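Local coordinates for putative iron-regulated protein A (Parabacteroides distasonis ATCC 8503, PDB 4ECG) that binds calcium ions and belongs to the imelysin-like M75 family, probably as an iron-regulated protein whose exact function is unsettled, at residues 37-41 and 42-46; 90-93 and 94-97; 294-297 and 298-302. All blocks are in the same frame, centred on the assembly; numbering follows the deposited sequence.

Contact 1 of 3, residues 37-41 and 42-46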
ATOM      1  N   ALA A  37     -13.261  15.027   7.492  1.00 52.78           N
ATOM      2  CA  ALA A  37     -12.797  14.990   8.890  1.00 54.28           C
ATOM      3  C   ALA A  37     -12.708  13.554   9.395  1.00 52.34           C
ATOM      4  O   ALA A  37     -11.679  13.135   9.890  1.00 53.92           O
ATOM      5  CB  ALA A  37     -13.669  15.877   9.820  1.00 52.43           C
ATOM      6  N   THR A  38     -13.762  12.774   9.223  1.00 53.20           N
ATOM      7  CA  THR A  38     -13.761  11.396   9.725  1.00 52.03           C
ATOM      8  C   THR A  38     -12.719  10.539   8.986  1.00 54.74           C
ATOM      9  O   THR A  38     -12.083   9.654   9.565  1.00 54.94           O
ATOM     10  CB  THR A  38     -15.116  10.749   9.459  1.00 53.46           C
ATOM     11  OG1 THR A  38     -16.174  11.504  10.103  1.00 53.99           O
ATOM     12  CG2 THR A  38     -15.101   9.291   9.878  1.00 49.22           C
ATOM     13  N   PHE A  39     -12.542  10.791   7.688  1.00 54.97           N
ATOM     14  CA  PHE A  39     -11.485  10.106   6.954  1.00 52.31           C
ATOM     15  C   PHE A  39     -10.111  10.378   7.605  1.00 54.71           C
ATOM     16  O   PHE A  39      -9.381   9.441   7.902  1.00 51.65           O
ATOM     17  CB  PHE A  39     -11.453  10.491   5.454  1.00 52.67           C
ATOM     18  CG  PHE A  39     -10.178  10.073   4.789  1.00 50.04           C
ATOM     19  CD1 PHE A  39      -9.963   8.747   4.465  1.00 46.77           C
ATOM     20  CD2 PHE A  39      -9.165  10.981   4.592  1.00 49.51           C
ATOM     21  CE1 PHE A  39      -8.766   8.335   3.910  1.00 49.17           C
ATOM     22  CE2 PHE A  39      -7.965  10.586   4.040  1.00 48.51           C
ATOM     23  CZ  PHE A  39      -7.766   9.254   3.712  1.00 49.57           C
ATOM     24  N   VAL A  40      -9.780  11.664   7.821  1.00 58.68           N
ATOM     25  CA  VAL A  40      -8.488  12.077   8.368  1.00 53.72           C
ATOM     26  C   VAL A  40      -8.288  11.541   9.782  1.00 56.94           C
ATOM     27  O   VAL A  40      -7.200  11.075  10.085  1.00 55.06           O
ATOM     28  CB  VAL A  40      -8.286  13.608   8.363  1.00 53.31           C
ATOM     29  CG1 VAL A  40      -7.001  13.996   9.109  1.00 52.22           C
ATOM     30  CG2 VAL A  40      -8.272  14.148   6.930  1.00 56.11           C
ATOM     31  N   ASP A  41      -9.326  11.574  10.629  1.00 57.22           N
ATOM     32  CA  ASP A  41      -9.170  11.250  12.067  1.00 59.04           C
ATOM     33  C   ASP A  41      -9.383   9.763  12.383  1.00 58.62           C
ATOM     34  O   ASP A  41      -8.817   9.243  13.336  1.00 57.47           O
ATOM     35  CB  ASP A  41     -10.116  12.098  12.937  1.00 62.60           C
ATOM     36  CG  ASP A  41      -9.758  13.619  12.946  1.00 67.32           C
ATOM     37  OD1 ASP A  41      -8.568  13.986  12.780  1.00 70.72           O
ATOM     38  OD2 ASP A  41     -10.686  14.448  13.153  1.00 68.74           O
ATOM     39  N   GLU A  42     -10.182   9.076  11.579  1.00 56.07           N
ATOM     40  CA  GLU A  42     -10.501   7.674  11.831  1.00 57.02           C
ATOM     41  C   GLU A  42      -9.907   6.677  10.800  1.00 54.50           C
ATOM     42  O   GLU A  42      -9.932   5.457  11.062  1.00 53.64           O
ATOM     43  CB  GLU A  42     -12.032   7.515  11.904  1.00 61.81           C
ATOM     44  CG  GLU A  42     -12.724   8.413  12.954  1.00 65.92           C
ATOM     45  CD  GLU A  42     -12.245   8.157  14.393  1.00 74.60           C
ATOM     46  OE1 GLU A  42     -11.992   6.979  14.786  1.00 80.39           O
ATOM     47  OE2 GLU A  42     -12.136   9.129  15.184  1.00 82.70           O
ATOM     48  N   VAL A  43      -9.425   7.158   9.629  1.00 50.94           N
ATOM     49  CA  VAL A  43      -8.767   6.273   8.649  1.00 51.90           C
ATOM     50  C   VAL A  43      -7.253   6.598   8.493  1.00 50.93           C
ATOM     51  O   VAL A  43      -6.429   5.809   8.914  1.00 51.53           O
ATOM     52  CB  VAL A  43      -9.498   6.173   7.294  1.00 50.10           C
ATOM     53  CG1 VAL A  43      -8.773   5.156   6.429  1.00 50.15           C
ATOM     54  CG2 VAL A  43     -10.921   5.699   7.485  1.00 50.55           C
ATOM     55  N   ALA A  44      -6.898   7.777   7.986  1.00 49.82           N
ATOM     56  CA  ALA A  44      -5.491   8.160   7.734  1.00 47.47           C
ATOM     57  C   ALA A  44      -4.629   8.155   8.993  1.00 49.04           C
ATOM     58  O   ALA A  44      -3.759   7.303   9.137  1.00 52.74           O
ATOM     59  CB  ALA A  44      -5.408   9.549   7.048  1.00 44.82           C
ATOM     60  N   LEU A  45      -4.843   9.125   9.886  1.00 50.25           N
ATOM     61  CA  LEU A  45      -3.953   9.321  11.026  1.00 55.26           C
ATOM     62  C   LEU A  45      -3.810   8.024  11.857  1.00 54.87           C
ATOM     63  O   LEU A  45      -2.704   7.668  12.218  1.00 57.05           O
ATOM     64  CB  LEU A  45      -4.379  10.515  11.916  1.00 57.64           C
ATOM     65  CG  LEU A  45      -4.013  11.949  11.498  1.00 54.98           C
ATOM     66  CD1 LEU A  45      -4.626  12.991  12.445  1.00 57.67           C
ATOM     67  CD2 LEU A  45      -2.507  12.127  11.461  1.00 54.60           C
ATOM     68  N   PRO A  46      -4.905   7.292  12.140  1.00 56.54           N
ATOM     69  CA  PRO A  46      -4.715   6.018  12.894  1.00 54.43           C
ATOM     70  C   PRO A  46      -3.978   4.917  12.124  1.00 52.86           C
ATOM     71  O   PRO A  46      -3.194   4.209  12.698  1.00 57.89           O
ATOM     72  CB  PRO A  46      -6.133   5.580  13.217  1.00 56.22           C
ATOM     73  CG  PRO A  46      -6.955   6.806  13.129  1.00 55.82           C
ATOM     74  CD  PRO A  46      -6.323   7.656  12.059  1.00 58.36           C
TER
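Phe39 and Val43 cross at about a right angle, the ring's CD1 lying 3.9 Å from Val43 CB. CG of Phe39 stands anti to the backbone N (chi1 165°), which swings the ring forward along the helix, and its far side, at CE2, also reaches the methyl of Ala44, with CB 4.1 Å away. One turn round, Thr38 and Glu42 meet obliquely, CG2 of the threonine 4.0 Å from CG of the glutamate. Asp41 and Leu45 run alongside each other in the same direction; OD1 of Asp41 forms a salt bridge with Lys213 of helix 208-214, while Trp195 of helix 171-196 packs on Leu45 and Ala44. The backbone beneath is unusual. Phe39 O is gripped by two donors, Val43 N at 2.9 Å and Ala44 N at 3.0 Å, the first from above the carbonyl plane. Leu45 N then reaches back five residues to Val40 O (3.1 Å). Pro46 has no N-H to give, and its CD sits 3.2 Å from Asp41 O. Wider pi-type turn, forked carbonyl and proline together make a proline-kinked pi-bulge within helix 29-68.

Contact 2 of 3, residues 90-93 and 94-97. With CA (calcium ion), chain F.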
ATOM      1  N   GLN A  90      -2.506  -1.258   3.905  1.00 42.83           N
ATOM      2  CA  GLN A  90      -3.822  -0.713   4.205  1.00 44.48           C
ATOM      3  C   GLN A  90      -3.884   0.800   4.037  1.00 50.14           C
ATOM      4  O   GLN A  90      -4.935   1.410   4.274  1.00 45.68           O
ATOM      5  CB  GLN A  90      -4.309  -1.153   5.599  1.00 46.03           C
ATOM      6  CG  GLN A  90      -4.602  -2.653   5.629  1.00 48.29           C
ATOM      7  CD  GLN A  90      -5.332  -3.140   6.863  1.00 49.24           C
ATOM      8  OE1 GLN A  90      -5.507  -2.425   7.817  1.00 45.92           O
ATOM      9  NE2 GLN A  90      -5.731  -4.386   6.835  1.00 45.68           N
ATOM     10  N   SER A  91      -2.794   1.410   3.550  1.00 51.32           N
ATOM     11  CA  SER A  91      -2.762   2.862   3.394  1.00 48.73           C
ATOM     12  C   SER A  91      -2.604   3.292   1.964  1.00 44.80           C
ATOM     13  O   SER A  91      -2.511   4.490   1.690  1.00 48.14           O
ATOM     14  CB  SER A  91      -1.639   3.463   4.238  1.00 48.20           C
ATOM     15  OG  SER A  91      -0.407   3.381   3.572  1.00 46.80           O
ATOM     16  N   GLU A  92      -2.615   2.339   1.041  1.00 43.89           N
ATOM     17  CA  GLU A  92      -2.373   2.655  -0.358  1.00 43.36           C
ATOM     18  C   GLU A  92      -3.563   3.292  -1.064  1.00 46.75           C
ATOM     19  O   GLU A  92      -3.402   3.752  -2.216  1.00 45.88           O
ATOM     20  CB  GLU A  92      -1.815   1.460  -1.137  1.00 48.11           C
ATOM     21  CG  GLU A  92      -0.350   1.163  -0.764  1.00 61.05           C
ATOM     22  CD  GLU A  92       0.438   0.324  -1.780  1.00 68.33           C
ATOM     23  OE1 GLU A  92       0.176   0.418  -3.003  1.00 71.65           O
ATOM     24  OE2 GLU A  92       1.367  -0.403  -1.328  1.00 79.55           O
ATOM     25  N   ALA A  93      -4.724   3.364  -0.398  1.00 42.68           N
ATOM     26  CA  ALA A  93      -5.871   4.106  -0.976  1.00 44.27           C
ATOM     27  C   ALA A  93      -5.697   5.606  -0.752  1.00 46.91           C
ATOM     28  O   ALA A  93      -6.454   6.398  -1.312  1.00 45.94           O
ATOM     29  CB  ALA A  93      -7.213   3.634  -0.403  1.00 43.05           C
ATOM     30  N   PHE A  94      -4.694   5.980   0.057  1.00 44.85           N
ATOM     31  CA  PHE A  94      -4.384   7.367   0.297  1.00 46.84           C
ATOM     32  C   PHE A  94      -2.869   7.694   0.285  1.00 49.88           C
ATOM     33  O   PHE A  94      -2.271   8.126   1.278  1.00 52.31           O
ATOM     34  CB  PHE A  94      -5.068   7.857   1.578  1.00 47.71           C
ATOM     35  CG  PHE A  94      -4.974   6.926   2.743  1.00 45.36           C
ATOM     36  CD1 PHE A  94      -5.889   5.919   2.910  1.00 46.33           C
ATOM     37  CD2 PHE A  94      -4.006   7.095   3.705  1.00 46.46           C
ATOM     38  CE1 PHE A  94      -5.844   5.091   4.042  1.00 46.49           C
ATOM     39  CE2 PHE A  94      -3.948   6.282   4.797  1.00 44.17           C
ATOM     40  CZ  PHE A  94      -4.872   5.275   4.980  1.00 43.66           C
ATOM     41  N   LEU A  95      -2.273   7.506  -0.887  1.00 49.56           N
ATOM     42  CA  LEU A  95      -0.866   7.817  -1.103  1.00 48.18           C
ATOM     43  C   LEU A  95      -0.709   9.292  -1.432  1.00 48.91           C
ATOM     44  O   LEU A  95       0.426   9.795  -1.531  1.00 52.44           O
ATOM     45  CB  LEU A  95      -0.294   6.988  -2.250  1.00 46.89           C
ATOM     46  CG  LEU A  95       0.016   5.551  -1.879  1.00 51.16           C
ATOM     47  CD1 LEU A  95       0.179   4.788  -3.186  1.00 51.09           C
ATOM     48  CD2 LEU A  95       1.259   5.515  -0.968  1.00 46.15           C
ATOM     49  N   PHE A  96      -1.825   9.991  -1.609  1.00 46.16           N
ATOM     50  CA  PHE A  96      -1.754  11.453  -1.756  1.00 47.76           C
ATOM     51  C   PHE A  96      -1.233  12.073  -0.492  1.00 46.78           C
ATOM     52  O   PHE A  96      -1.248  11.443   0.544  1.00 48.67           O
ATOM     53  CB  PHE A  96      -3.079  12.085  -2.151  1.00 45.04           C
ATOM     54  CG  PHE A  96      -4.232  11.677  -1.320  1.00 45.51           C
ATOM     55  CD1 PHE A  96      -4.512  12.320  -0.145  1.00 46.96           C
ATOM     56  CD2 PHE A  96      -5.081  10.647  -1.737  1.00 49.79           C
ATOM     57  CE1 PHE A  96      -5.641  11.980   0.607  1.00 48.64           C
ATOM     58  CE2 PHE A  96      -6.187  10.269  -0.980  1.00 49.81           C
ATOM     59  CZ  PHE A  96      -6.479  10.948   0.190  1.00 50.72           C
ATOM     60  N   GLY A  97      -0.783  13.318  -0.581  1.00 49.72           N
ATOM     61  CA  GLY A  97      -0.292  13.994   0.602  1.00 48.02           C
ATOM     62  C   GLY A  97       1.146  13.612   0.866  1.00 45.18           C
ATOM     63  O   GLY A  97       1.953  13.624  -0.032  1.00 44.00           O
TER
HETATM   64 CA    CA F 504       3.513  -1.672  -2.483  1.00 93.49          CA
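Ser91 and Phe94 carry this contact, first through a backbone hydrogen bond: Phe94 N donates to Ser91 O at 3.1 Å, reaching the oxygen from above its carbonyl plane, not on a lone pair. With Glu92 and Ala93 at the corners, both in helical backbone angles, this closes a type I beta turn. Next, backbone meets aromatic face. CG of Phe94 lies between the backbone N and the carbonyl carbon (chi1 44°), which folds the ring back across the turn until Ser91 O lies 3.5 Å above the middle of the ring plane. Ser91 CA adds a CH-pi contact, 3.9 Å from the centroid of the Phe94 ring, and Ser91 CB meets Phe94 CE2 at 3.7 Å. Among apolar groups Ala93 CB meets Phe94 CD1 at 4.2 Å; Leu95 CD1 and Phe96 CE2 rest against the carbonyl oxygens of Glu92 and Ala93, each 3.9 Å away. Last comes the metal. The extended chain of Glu92 carries OE2 to 2.7 Å from the calcium ion, which Asp109 also binds. This is a buried beta turn after helix 71-89 that presents a calcium ligand at one corner while an aromatic ring packs against its backbone.

Contact 3 of 3, residues 294-297 and 298-302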
ATOM      1  N   SER A 294      -7.793  -1.081   2.353  1.00 42.06           N
ATOM      2  CA  SER A 294      -7.605   0.358   2.389  1.00 44.39           C
ATOM      3  C   SER A 294      -8.779   1.103   1.758  1.00 49.04           C
ATOM      4  O   SER A 294      -9.231   2.112   2.318  1.00 50.26           O
ATOM      5  CB  SER A 294      -6.306   0.750   1.660  1.00 43.13           C
ATOM      6  OG  SER A 294      -5.976   2.091   1.895  1.00 43.89           O
ATOM      7  N   ILE A 295      -9.285   0.604   0.621  1.00 47.82           N
ATOM      8  CA  ILE A 295     -10.458   1.236  -0.024  1.00 50.57           C
ATOM      9  C   ILE A 295     -11.704   1.153   0.883  1.00 49.41           C
ATOM     10  O   ILE A 295     -12.484   2.100   1.026  1.00 54.40           O
ATOM     11  CB  ILE A 295     -10.795   0.574  -1.387  1.00 48.95           C
ATOM     12  CG1 ILE A 295      -9.654   0.739  -2.395  1.00 48.33           C
ATOM     13  CG2 ILE A 295     -12.071   1.144  -1.942  1.00 48.05           C
ATOM     14  CD1 ILE A 295      -9.860  -0.007  -3.697  1.00 47.58           C
ATOM     15  N   LYS A 296     -11.862  -0.020   1.466  1.00 47.91           N
ATOM     16  CA  LYS A 296     -13.002  -0.395   2.259  1.00 47.79           C
ATOM     17  C   LYS A 296     -13.084   0.465   3.489  1.00 49.68           C
ATOM     18  O   LYS A 296     -14.132   0.995   3.808  1.00 54.37           O
ATOM     19  CB  LYS A 296     -12.924  -1.881   2.634  1.00 43.44           C
ATOM     20  CG  LYS A 296     -14.190  -2.429   3.262  1.00 46.31           C
ATOM     21  CD  LYS A 296     -14.123  -3.937   3.487  1.00 45.11           C
ATOM     22  CE  LYS A 296     -15.365  -4.474   4.157  1.00 48.44           C
ATOM     23  NZ  LYS A 296     -15.213  -5.902   4.543  1.00 49.10           N
ATOM     24  N   ASN A 297     -11.961   0.626   4.151  1.00 50.05           N
ATOM     25  CA  ASN A 297     -11.844   1.510   5.312  1.00 49.64           C
ATOM     26  C   ASN A 297     -12.205   2.905   4.954  1.00 47.33           C
ATOM     27  O   ASN A 297     -12.907   3.569   5.713  1.00 52.59           O
ATOM     28  CB  ASN A 297     -10.386   1.493   5.818  1.00 49.91           C
ATOM     29  CG  ASN A 297     -10.004   0.178   6.502  1.00 51.01           C
ATOM     30  OD1 ASN A 297     -10.861  -0.728   6.770  1.00 48.88           O
ATOM     31  ND2 ASN A 297      -8.704   0.059   6.804  1.00 49.08           N
ATOM     32  N   ALA A 298     -11.669   3.363   3.809  1.00 47.54           N
ATOM     33  CA  ALA A 298     -11.916   4.715   3.298  1.00 47.62           C
ATOM     34  C   ALA A 298     -13.408   4.960   3.042  1.00 51.28           C
ATOM     35  O   ALA A 298     -13.891   6.049   3.331  1.00 56.92           O
ATOM     36  CB  ALA A 298     -11.151   4.979   1.983  1.00 45.12           C
ATOM     37  N   TYR A 299     -14.101   3.973   2.459  1.00 46.36           N
ATOM     38  CA  TYR A 299     -15.453   4.147   1.965  1.00 46.69           C
ATOM     39  C   TYR A 299     -16.421   4.135   3.148  1.00 51.89           C
ATOM     40  O   TYR A 299     -17.428   4.836   3.133  1.00 53.18           O
ATOM     41  CB  TYR A 299     -15.810   3.002   0.983  1.00 45.80           C
ATOM     42  CG  TYR A 299     -17.141   3.116   0.269  1.00 49.34           C
ATOM     43  CD1 TYR A 299     -17.346   4.079  -0.680  1.00 50.00           C
ATOM     44  CD2 TYR A 299     -18.211   2.245   0.552  1.00 54.60           C
ATOM     45  CE1 TYR A 299     -18.569   4.211  -1.294  1.00 50.92           C
ATOM     46  CE2 TYR A 299     -19.438   2.365  -0.084  1.00 52.32           C
ATOM     47  CZ  TYR A 299     -19.597   3.350  -1.018  1.00 53.03           C
ATOM     48  OH  TYR A 299     -20.797   3.525  -1.694  1.00 55.37           O
ATOM     49  N   PHE A 300     -16.144   3.274   4.133  1.00 50.97           N
ATOM     50  CA  PHE A 300     -17.023   3.123   5.287  1.00 51.91           C
ATOM     51  C   PHE A 300     -16.577   4.004   6.449  1.00 52.06           C
ATOM     52  O   PHE A 300     -17.230   4.047   7.458  1.00 56.25           O
ATOM     53  CB  PHE A 300     -17.131   1.633   5.726  1.00 50.01           C
ATOM     54  CG  PHE A 300     -17.802   0.745   4.708  1.00 49.79           C
ATOM     55  CD1 PHE A 300     -19.119   0.928   4.374  1.00 51.34           C
ATOM     56  CD2 PHE A 300     -17.107  -0.236   4.042  1.00 51.49           C
ATOM     57  CE1 PHE A 300     -19.743   0.126   3.412  1.00 50.93           C
ATOM     58  CE2 PHE A 300     -17.708  -1.048   3.100  1.00 49.64           C
ATOM     59  CZ  PHE A 300     -19.036  -0.852   2.776  1.00 52.39           C
ATOM     60  N   GLY A 301     -15.450   4.685   6.331  1.00 53.78           N
ATOM     61  CA  GLY A 301     -15.116   5.715   7.307  1.00 54.52           C
ATOM     62  C   GLY A 301     -14.554   5.262   8.633  1.00 54.00           C
ATOM     63  O   GLY A 301     -14.703   5.955   9.615  1.00 59.32           O
ATOM     64  N   GLY A 302     -13.884   4.114   8.653  1.00 53.68           N
ATOM     65  CA  GLY A 302     -13.118   3.672   9.827  1.00 54.82           C
ATOM     66  C   GLY A 302     -12.280   2.437   9.509  1.00 54.65           C
ATOM     67  O   GLY A 302     -12.570   1.723   8.559  1.00 55.70           O
TER
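The C-terminal end of helix 284-300 closes here in a Schellman-like cap, with Asn297 O receiving Gly302 N across five residues at 3.1 Å, in the carbonyl plane. Gly301 N also approaches Asn297 O, at 2.8 Å but only as a weak bond. The turn is possible because Gly301 takes a positive phi (79°), which reverses the chain and brings Gly302 O back to 3.3 Å from Asn297 CA in a CA-H...O contact. Further up, the normal helical pattern holds, Phe300 N donating to Lys296 O at 3.1 Å. The 6-to-1 bond and the glycine in the left-handed helical conformation are those of a Schellman motif, but its 5-to-2 bond, Gly301 N to Ala298 O, is not made; the Asn297 amide extends the cap by accepting Asp304 N at OD1. The main side-chain meeting is that of Lys296 with Phe300. CG of Lys296, anti to the backbone N (chi1 -170°), comes to the edge of the ring in its plane, 3.7 Å from Phe300 CD2, and the two side chains cross at a slant. Beyond CG the lysine is fully extended to a salt bridge with Asp335. Tyr299 CD2 sits 3.8 Å above one face of the Phe300 ring, toward its rim, and the tyrosine hydroxyl bonds Asp327 of helix 324-343. A serine in place of Phe300 would probably open a gap beside the lysine's methylenes and deprive the His316 ring of the aromatic partner it meets. Ala298 and Ile295 pack on Met239 of helix 239-259.

Overall arrangement
The three contacts meet in one cluster, their centres 10 to 12 Å apart, although far apart in sequence. Contacts 1 and 2 join through aromatic packing: the rings of Phe39 and Phe94 meet edge-to-face, and Val43 CG1 touches Phe94 CE1 at 3.8 Å. Val43 also packs contact 1 against contact 3, its CG2 lying 3.4 Å from Asn297 O at the helix end. Contacts 2 and 3 are tied by Ser294 OG, which probably hydrogen-bonds Ala93 N (2.9 Å) on the turn that carries Glu92. Of the three, contact 2 supplies a calcium ligand, Glu92, whose side chain also lies about 4 Å from a second calcium ion; the Ser294 side chain is about 5 Å from that of Glu92.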